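Local coordinates for glutamate--LysW ligase ArgX (Sulfolobus tokodaii, PDB 3VPB) that catalyses the ATP-dependent joining of the amino group of glutamate to the gamma-carboxyl group of the C-terminal glutamate of the carrier protein LysW in arginine biosynthesis, at the interface of chains A and B. Numbering follows the deposited sequence. Chains: chain A/B, Putative acetylornithine deacetylase.

Contact 1: the interface of chains A and B. Residues chain A 38, 40, 62-63, 65-66, 69; chain B 88-89, 91-92, 105-106, 108.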
# COMPACT_ATOMS: atom_id res chain seq x y z
N LEU A 38 5.32 15.39 -19.80
CA LEU A 38 5.60 15.08 -21.21
C LEU A 38 4.30 15.02 -22.02
O LEU A 38 3.47 14.15 -21.78
CB LEU A 38 6.28 13.73 -21.34
CG LEU A 38 7.60 13.55 -20.59
CD1 LEU A 38 8.06 12.13 -20.76
CD2 LEU A 38 8.64 14.53 -21.09
N PHE A 40 1.71 14.34 -25.19
CA PHE A 40 1.48 13.48 -26.35
C PHE A 40 1.23 14.41 -27.52
O PHE A 40 0.08 14.77 -27.83
CB PHE A 40 0.27 12.56 -26.15
CG PHE A 40 0.60 11.20 -25.62
CD1 PHE A 40 0.13 10.79 -24.38
CD2 PHE A 40 1.38 10.31 -26.37
CE1 PHE A 40 0.43 9.51 -23.88
CE2 PHE A 40 1.67 9.04 -25.87
CZ PHE A 40 1.19 8.65 -24.62
N TYR A 62 7.05 4.73 -19.29
CA TYR A 62 6.10 5.73 -19.77
C TYR A 62 6.77 6.88 -20.50
O TYR A 62 6.21 7.42 -21.47
CB TYR A 62 5.22 6.24 -18.61
CG TYR A 62 4.33 5.16 -18.01
CD1 TYR A 62 4.03 5.15 -16.65
CD2 TYR A 62 3.80 4.12 -18.81
CE1 TYR A 62 3.20 4.16 -16.10
CE2 TYR A 62 2.98 3.12 -18.25
CZ TYR A 62 2.69 3.17 -16.89
OH TYR A 62 1.91 2.21 -16.32
N SER A 63 7.99 7.25 -20.07
CA SER A 63 8.70 8.31 -20.78
C SER A 63 9.07 7.80 -22.17
O SER A 63 8.90 8.53 -23.16
CB SER A 63 9.93 8.80 -19.99
OG SER A 63 10.92 7.78 -19.84
N ALA A 65 7.46 5.48 -23.92
CA ALA A 65 6.22 5.48 -24.72
C ALA A 65 5.80 6.85 -25.25
O ALA A 65 5.41 6.96 -26.42
CB ALA A 65 5.08 4.83 -23.94
N VAL A 66 5.86 7.89 -24.42
CA VAL A 66 5.57 9.24 -24.90
C VAL A 66 6.56 9.71 -26.00
O VAL A 66 6.16 10.28 -27.02
CB VAL A 66 5.47 10.26 -23.76
CG1 VAL A 66 5.09 11.64 -24.30
CG2 VAL A 66 4.39 9.80 -22.79
N ALA A 69 5.85 8.00 -29.29
CA ALA A 69 4.65 8.55 -29.92
C ALA A 69 4.99 9.80 -30.73
O ALA A 69 4.31 10.13 -31.68
CB ALA A 69 3.58 8.83 -28.91
N ILE B 88 -1.34 4.47 -21.12
CA ILE B 88 -0.23 5.24 -21.73
C ILE B 88 0.35 4.49 -22.92
O ILE B 88 0.61 5.09 -23.98
CB ILE B 88 0.87 5.64 -20.70
CG1 ILE B 88 0.28 6.63 -19.68
CG2 ILE B 88 2.16 6.19 -21.41
CD1 ILE B 88 1.14 6.84 -18.43
N LEU B 89 0.54 3.18 -22.77
CA LEU B 89 1.05 2.36 -23.88
C LEU B 89 0.07 2.32 -25.05
O LEU B 89 0.48 2.35 -26.23
CB LEU B 89 1.37 0.93 -23.39
CG LEU B 89 2.38 0.86 -22.23
CD1 LEU B 89 2.71 -0.58 -22.06
CD2 LEU B 89 3.65 1.69 -22.51
N TYR B 91 -2.26 4.73 -25.73
CA TYR B 91 -2.24 6.07 -26.37
C TYR B 91 -0.99 6.23 -27.22
O TYR B 91 -1.05 6.80 -28.32
CB TYR B 91 -2.31 7.20 -25.32
CG TYR B 91 -3.65 7.39 -24.66
CD1 TYR B 91 -3.72 7.71 -23.30
CD2 TYR B 91 -4.85 7.28 -25.37
CE1 TYR B 91 -4.94 7.91 -22.66
CE2 TYR B 91 -6.08 7.46 -24.75
CZ TYR B 91 -6.12 7.79 -23.39
OH TYR B 91 -7.32 7.99 -22.79
N SER B 92 0.16 5.72 -26.75
CA SER B 92 1.38 5.80 -27.58
C SER B 92 1.21 5.21 -28.99
O SER B 92 1.55 5.87 -30.00
CB SER B 92 2.58 5.12 -26.89
OG SER B 92 3.78 5.41 -27.59
N ILE B 105 -1.41 14.88 -21.58
CA ILE B 105 -0.06 15.16 -21.10
C ILE B 105 0.22 14.17 -19.97
O ILE B 105 -0.67 13.89 -19.16
CB ILE B 105 0.06 16.59 -20.54
CG1 ILE B 105 -0.33 17.64 -21.58
CG2 ILE B 105 1.50 16.87 -20.05
CD1 ILE B 105 -0.42 19.07 -20.99
N ILE B 106 1.42 13.61 -19.95
CA ILE B 106 1.78 12.63 -18.93
C ILE B 106 2.65 13.27 -17.87
O ILE B 106 3.61 13.96 -18.19
CB ILE B 106 2.49 11.42 -19.58
CG1 ILE B 106 1.59 10.80 -20.64
CG2 ILE B 106 2.91 10.37 -18.52
CD1 ILE B 106 0.11 10.55 -20.21
N LEU B 108 4.72 12.37 -14.29
CA LEU B 108 5.23 11.21 -13.56
C LEU B 108 5.69 11.52 -12.14
O LEU B 108 6.50 10.77 -11.56
CB LEU B 108 6.35 10.52 -14.36
CG LEU B 108 5.93 10.12 -15.78
CD1 LEU B 108 7.14 9.67 -16.59
CD2 LEU B 108 4.83 9.01 -15.80
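In this subunit interface of a homotetrameric RimK-family ATP-grasp ligase, helix 57-69 and strand 38-39 of chain A pack on helix 87-96 and strand 104-107 of chain B. A:Tyr62 leaves its helix with CG anti to the carbonyl carbon (chi1 -64°). Its CB touches CD2 of B:Leu108 at 4.0 Å; CG then meets the delta-methyl CD1 of B:Ile88 at 3.6 Å. Farther out, CD1 touches both that methyl and B:Leu108 CD2, CD2 meets B:Ile88 CG2 and CB, CE1 reaches the B:Ile88 methyl CD1, and CE2 is near B:Ile88 CB. The side chains cross at about a right angle, and B:Ile88 CD1 sits over one ring face, offset toward the rim, 3.7 Å from the centroid, in a CH-pi contact. An alanine in place of A:Tyr62 would remove this ring and probably leave the B:Ile88 methyl poorly packed and loosen the helix pair.

One helical turn on, the B:Ser92 hydroxyl OG, anti to its backbone N (chi1 -170°), donates to A:Ala65 O at 2.5 Å from above the carbonyl plane. A:Phe40 lays CE1 against B:Ile106 CG1 and CE2 against B:Ser92 CA, while A:Val66 CG2 covers one ring face. That same methyl meets B:Ile106 CG1 at 3.7 Å, the side chains running in opposite directions. A:Leu38 and B:Ile106 form an antiparallel bridge: A:Leu38 N reaches B:Ile106 O at 2.7 Å in the carbonyl plane, and B:Ile106 N meets A:Leu38 O from above its plane.

Contact 2: the interface of chains A and B. Residues chain A 105-109, 111-112, 115-116, 119; chain B 33-38.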
# COMPACT_ATOMS: atom_id res chain seq x y z
N ILE A 105 7.87 -22.21 -11.66
CA ILE A 105 6.42 -22.37 -11.60
C ILE A 105 5.86 -21.01 -11.18
O ILE A 105 6.43 -20.37 -10.31
CB ILE A 105 5.95 -23.40 -10.54
CG1 ILE A 105 6.69 -24.74 -10.62
CG2 ILE A 105 4.45 -23.68 -10.70
CD1 ILE A 105 6.48 -25.63 -9.33
N ILE A 106 4.75 -20.58 -11.78
CA ILE A 106 4.18 -19.26 -11.46
C ILE A 106 2.93 -19.49 -10.60
O ILE A 106 2.10 -20.30 -10.96
CB ILE A 106 3.81 -18.49 -12.73
CG1 ILE A 106 5.05 -18.32 -13.63
CG2 ILE A 106 3.16 -17.11 -12.41
CD1 ILE A 106 6.31 -17.78 -12.88
N ALA A 107 2.83 -18.76 -9.49
CA ALA A 107 1.69 -18.86 -8.58
C ALA A 107 1.09 -17.48 -8.41
O ALA A 107 1.81 -16.51 -8.08
CB ALA A 107 2.11 -19.42 -7.23
N LEU A 108 -0.22 -17.36 -8.64
CA LEU A 108 -0.84 -16.03 -8.68
C LEU A 108 -1.79 -15.78 -7.52
O LEU A 108 -2.69 -14.92 -7.60
CB LEU A 108 -1.52 -15.77 -10.04
CG LEU A 108 -0.58 -16.00 -11.23
CD1 LEU A 108 -1.35 -16.13 -12.55
CD2 LEU A 108 0.48 -14.90 -11.37
N SER A 109 -1.59 -16.53 -6.45
CA SER A 109 -2.36 -16.33 -5.21
C SER A 109 -1.60 -17.01 -4.08
O SER A 109 -0.72 -17.82 -4.32
CB SER A 109 -3.78 -16.92 -5.35
OG SER A 109 -3.69 -18.34 -5.42
N GLU A 111 -2.87 -19.28 -2.18
CA GLU A 111 -3.21 -20.69 -2.29
C GLU A 111 -2.31 -21.36 -3.32
O GLU A 111 -1.73 -22.43 -3.07
CB GLU A 111 -4.69 -20.86 -2.67
CG GLU A 111 -5.08 -22.31 -2.90
CD GLU A 111 -6.55 -22.48 -3.28
OE1 GLU A 111 -7.34 -21.52 -3.13
OE2 GLU A 111 -6.92 -23.58 -3.72
N ALA A 112 -2.20 -20.73 -4.48
CA ALA A 112 -1.36 -21.27 -5.55
C ALA A 112 0.13 -21.36 -5.17
O ALA A 112 0.82 -22.31 -5.54
CB ALA A 112 -1.51 -20.45 -6.80
N LYS A 115 0.77 -24.47 -2.95
CA LYS A 115 0.74 -25.61 -3.86
C LYS A 115 2.04 -25.74 -4.67
O LYS A 115 2.58 -26.85 -4.83
CB LYS A 115 -0.49 -25.56 -4.77
CG LYS A 115 -1.77 -25.81 -3.99
CD LYS A 115 -3.02 -25.54 -4.84
CE LYS A 115 -4.29 -25.85 -4.04
NZ LYS A 115 -5.50 -25.58 -4.88
N ALA A 116 2.56 -24.62 -5.16
CA ALA A 116 3.84 -24.64 -5.90
C ALA A 116 5.01 -25.09 -5.02
O ALA A 116 5.88 -25.81 -5.49
CB ALA A 116 4.13 -23.27 -6.55
N GLN A 119 4.66 -28.85 -4.70
CA GLN A 119 4.98 -29.53 -5.96
C GLN A 119 6.49 -29.67 -6.19
O GLN A 119 6.96 -30.70 -6.72
CB GLN A 119 4.37 -28.76 -7.14
CG GLN A 119 2.90 -29.08 -7.36
CD GLN A 119 2.22 -28.19 -8.38
OE1 GLN A 119 1.01 -28.00 -8.32
NE2 GLN A 119 2.98 -27.64 -9.31
N VAL B 33 -6.72 -19.75 -11.99
CA VAL B 33 -5.34 -19.34 -11.68
C VAL B 33 -5.23 -18.57 -10.36
O VAL B 33 -4.12 -18.21 -9.96
CB VAL B 33 -4.66 -18.58 -12.82
CG1 VAL B 33 -4.58 -19.53 -14.06
CG2 VAL B 33 -5.44 -17.33 -13.18
N ALA B 34 -6.35 -18.35 -9.68
CA ALA B 34 -6.29 -17.95 -8.27
C ALA B 34 -6.15 -19.17 -7.35
O ALA B 34 -6.07 -19.02 -6.11
CB ALA B 34 -7.52 -17.14 -7.88
N GLN B 35 -6.16 -20.36 -7.92
CA GLN B 35 -6.08 -21.59 -7.14
C GLN B 35 -4.93 -22.50 -7.52
O GLN B 35 -4.38 -23.16 -6.66
CB GLN B 35 -7.41 -22.37 -7.19
CG GLN B 35 -8.59 -21.52 -6.68
CD GLN B 35 -9.95 -22.16 -6.89
OE1 GLN B 35 -10.97 -21.60 -6.48
NE2 GLN B 35 -9.98 -23.34 -7.54
N GLU B 36 -4.59 -22.55 -8.80
CA GLU B 36 -3.60 -23.49 -9.30
C GLU B 36 -2.39 -22.73 -9.80
O GLU B 36 -2.56 -21.72 -10.48
CB GLU B 36 -4.15 -24.33 -10.46
CG GLU B 36 -5.35 -25.20 -10.08
CD GLU B 36 -5.11 -26.05 -8.82
OE1 GLU B 36 -5.99 -26.06 -7.91
OE2 GLU B 36 -4.02 -26.67 -8.70
N PRO B 37 -1.17 -23.21 -9.47
CA PRO B 37 0.04 -22.65 -10.07
C PRO B 37 0.22 -23.18 -11.49
O PRO B 37 -0.34 -24.23 -11.81
CB PRO B 37 1.15 -23.20 -9.18
CG PRO B 37 0.62 -24.46 -8.63
CD PRO B 37 -0.87 -24.25 -8.47
N LEU B 38 0.97 -22.44 -12.31
CA LEU B 38 1.21 -22.77 -13.73
C LEU B 38 2.69 -22.93 -14.00
O LEU B 38 3.46 -21.99 -13.81
CB LEU B 38 0.64 -21.66 -14.64
CG LEU B 38 -0.88 -21.44 -14.66
CD1 LEU B 38 -1.28 -20.45 -15.76
CD2 LEU B 38 -1.61 -22.74 -14.85
O HOH W 1 -1.53 -19.21 -10.25
O HOH W 2 -7.46 -18.85 -3.84
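An antiparallel bridge pairs A:Ile106 with B:Leu38 through two nearly straight hydrogen bonds: B:Leu38 N reaches A:Ile106 O at 2.8 Å in the carbonyl plane, while A:Ile106 N meets B:Leu38 O from above its plane. Next to the bridge, B:Pro37 buries 93 Å², the largest share in this patch. Its CB lies alongside A:Ile105 CG2 at 3.7 Å, the two side chains pointing the same way. The proline CG faces the A:Gln119 amide tip to tip.

A:Ser109 turns OG to the side flanked by both its backbone N and its carbonyl carbon (chi1 68°). From there the hydroxyl donates to B:Ala34 O at 2.6 Å, well above the carbonyl plane. The same OG accepts A:Ala112 N at 3.0 Å, so that the serine caps the N-terminus of helix 110-120, which is likely to hold the hydroxyl in position. A water joins B:Ala34 O to A:Glu111 OE1; another ties A:Leu108 N to the carbonyls of B:Val33 and B:Glu36.

A:Lys115 is extended beyond CG, and A:Glu111 of the same helix takes NZ on the anti lone pair of OE2 at 2.7 Å, positioning it for acceptors across the interface. NZ meets B:Glu36 OE1 at 3.1 Å from above the carboxylate plane. It reaches B:Gln35 O at 3.2 Å, also from above the carbonyl plane. The ammonium would probably offset the like charges of A:Glu111 OE2 and B:Glu36 OE1, 5.0 Å apart.

In this subunit interface of the homotetrameric ATP-grasp ligase, the B loop 33-37, between strands 27-32 and 38-39, lies against strand 104-107 and helix 110-120 of chain A.

Contact 1 and contact 2 lie about 34 Å apart, measured between the centres of their C-alpha atoms, on one two-fold symmetric interface. Both use the pairing of strand 38-39 with strand 104-107, with the chains exchanged: Leu38 comes from chain A in contact 1 and from chain B in contact 2, and Ile106 the reverse. Around its own copy of this bridge, contact 1 shows the helix-to-helix side and contact 2 the loop-and-helix side. By symmetry each patch recurs at the other end, so each of the two chains offers strand 38-39 at one patch and strand 104-107 at the other, consistent with the pair forming part of the homotetramer.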